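Local coordinates for mandelate racemase/muconate lactonizing protein (Thermobispora bispora, PDB 3VC5) that probably dehydrates D-glucarate to 5-dehydro-4-deoxy-D-glucarate with the help of magnesium, as a member of the enolase superfamily, at residues Asp311-Gly316 and Gly344-Ala349. Numbering follows the deposited sequence.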
loop_
_atom_site.group_PDB
_atom_site.type_symbol
_atom_site.label_atom_id
_atom_site.label_comp_id
_atom_site.label_asym_id
_atom_site.label_seq_id
_atom_site.Cartn_x
_atom_site.Cartn_y
_atom_site.Cartn_z
ATOM N N ASP A 311 6.131 2.048 12.306
ATOM C CA ASP A 311 7.435 1.538 12.726
ATOM C C ASP A 311 7.685 0.273 11.935
ATOM O O ASP A 311 6.984 -0.735 12.146
ATOM C CB ASP A 311 7.486 1.287 14.247
ATOM C CG ASP A 311 8.849 0.798 14.712
ATOM O OD1 ASP A 311 9.567 0.153 13.884
ATOM O OD2 ASP A 311 9.172 0.959 15.917
ATOM N N HIS A 312 8.597 0.340 10.973
ATOM C CA HIS A 312 8.804 -0.808 10.073
ATOM C C HIS A 312 9.272 -2.034 10.818
ATOM O O HIS A 312 9.168 -3.160 10.282
ATOM C CB HIS A 312 9.763 -0.465 8.933
ATOM C CG HIS A 312 11.216 -0.442 9.322
ATOM N ND1 HIS A 312 11.861 0.717 9.695
ATOM C CD2 HIS A 312 12.152 -1.432 9.372
ATOM C CE1 HIS A 312 13.128 0.448 9.965
ATOM N NE2 HIS A 312 13.347 -0.840 9.728
ATOM N N HIS A 313 9.816 -1.850 12.034
ATOM C CA HIS A 313 10.349 -3.006 12.770
ATOM C C HIS A 313 9.250 -3.924 13.278
ATOM O O HIS A 313 9.518 -5.083 13.597
ATOM C CB HIS A 313 11.218 -2.566 13.961
ATOM C CG HIS A 313 12.381 -1.701 13.575
ATOM N ND1 HIS A 313 12.286 -0.333 13.541
ATOM C CD2 HIS A 313 13.670 -2.005 13.270
ATOM C CE1 HIS A 313 13.473 0.178 13.197
ATOM N NE2 HIS A 313 14.318 -0.825 13.003
ATOM N N TYR A 314 8.021 -3.418 13.392
ATOM C CA TYR A 314 6.932 -4.345 13.781
ATOM C C TYR A 314 5.718 -4.261 12.863
ATOM O O TYR A 314 4.787 -5.056 13.042
ATOM C CB TYR A 314 6.540 -4.219 15.284
ATOM C CG TYR A 314 6.032 -2.851 15.716
ATOM C CD1 TYR A 314 4.710 -2.478 15.502
ATOM C CD2 TYR A 314 6.876 -1.929 16.348
ATOM C CE1 TYR A 314 4.221 -1.249 15.945
ATOM C CE2 TYR A 314 6.400 -0.711 16.793
ATOM C CZ TYR A 314 5.091 -0.350 16.540
ATOM O OH TYR A 314 4.644 0.882 16.978
ATOM N N TRP A 315 5.730 -3.352 11.869
ATOM C CA TRP A 315 4.661 -3.346 10.843
ATOM C C TRP A 315 5.066 -4.177 9.611
ATOM O O TRP A 315 4.320 -4.268 8.655
ATOM C CB TRP A 315 4.245 -1.927 10.434
ATOM C CG TRP A 315 3.376 -1.240 11.448
ATOM C CD1 TRP A 315 3.793 -0.516 12.537
ATOM C CD2 TRP A 315 1.942 -1.190 11.455
ATOM N NE1 TRP A 315 2.714 0.015 13.203
ATOM C CE2 TRP A 315 1.554 -0.399 12.580
ATOM C CE3 TRP A 315 0.949 -1.731 10.625
ATOM C CZ2 TRP A 315 0.215 -0.131 12.888
ATOM C CZ3 TRP A 315 -0.417 -1.472 10.938
ATOM C CH2 TRP A 315 -0.757 -0.658 12.062
ATOM N N GLY A 316 6.267 -4.751 9.626
ATOM C CA GLY A 316 6.636 -5.734 8.604
ATOM C C GLY A 316 7.471 -5.219 7.455
ATOM O O GLY A 316 7.377 -5.749 6.328
ATOM N N GLY A 344 22.644 2.340 13.038
ATOM C CA GLY A 344 22.596 3.053 11.774
ATOM C C GLY A 344 21.903 2.308 10.631
ATOM O O GLY A 344 21.477 2.921 9.659
ATOM N N ILE A 345 21.796 0.985 10.731
ATOM C CA ILE A 345 21.063 0.233 9.703
ATOM C C ILE A 345 19.588 0.616 9.818
ATOM O O ILE A 345 18.949 1.004 8.828
ATOM C CB ILE A 345 21.270 -1.273 9.858
ATOM C CG1 ILE A 345 22.739 -1.614 9.554
ATOM C CG2 ILE A 345 20.264 -2.062 8.948
ATOM C CD1 ILE A 345 23.149 -2.982 10.141
ATOM N N SER A 346 19.070 0.571 11.042
ATOM C CA SER A 346 17.681 1.018 11.310
ATOM C C SER A 346 17.524 2.493 10.927
ATOM O O SER A 346 16.533 2.862 10.311
ATOM C CB SER A 346 17.302 0.829 12.774
ATOM O OG SER A 346 17.026 -0.538 12.985
ATOM N N LEU A 347 18.504 3.337 11.265
ATOM C CA LEU A 347 18.371 4.777 10.921
ATOM C C LEU A 347 18.312 4.974 9.407
ATOM O O LEU A 347 17.480 5.764 8.909
ATOM C CB LEU A 347 19.518 5.628 11.482
ATOM C CG LEU A 347 19.343 7.152 11.302
ATOM C CD1 LEU A 347 18.085 7.695 11.945
ATOM C CD2 LEU A 347 20.562 7.877 11.861
ATOM N N ALA A 348 19.125 4.220 8.653
ATOM C CA ALA A 348 19.109 4.345 7.178
ATOM C C ALA A 348 17.720 3.901 6.677
ATOM O O ALA A 348 17.103 4.570 5.847
ATOM C CB ALA A 348 20.177 3.493 6.551
ATOM N N ALA A 349 17.235 2.770 7.208
ATOM C CA ALA A 349 15.940 2.240 6.758
ATOM C C ALA A 349 14.791 3.214 7.077
ATOM O O ALA A 349 13.936 3.473 6.226
ATOM C CB ALA A 349 15.691 0.891 7.355
#
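H313 meets S346 ring edge to hydroxyl, joining the short, weakly bonded helix 312-315 after strand 307-310 of the enolase-type barrel to helix 344-355, which follows strand 334-337. NE2 of H313 hydrogen-bonds OG of S346 at 2.7 Å; OG lies near the plane of the ring, and the bond angle is 154°. This is the tight part. The ND1 side of the ring is fixed by D311, the helix N-cap: OD1 takes H313 ND1 at 2.8 Å on the syn side and H313 N at 2.7 Å on the anti side, both somewhat out of the carboxylate plane. With CG of H313 beside the backbone N (chi1 -58°), ND1 and that N both face OD1. The other carboxylate oxygen of D311 bonds H338, a predicted proton acceptor, so this network adjoins the probable active site; R53 also bonds S346 OG. Replacing H313 with an alanine would probably leave S346 OG and D311 OD1 without their imidazole partner and open a gap between the helices. The looser half is van der Waals contact alone, though all four touching residues are buried, and V136 of helix 123-146 borders both H312 and A349. There CE1 of H312 approaches CB of A349 obliquely, at 3.7 Å.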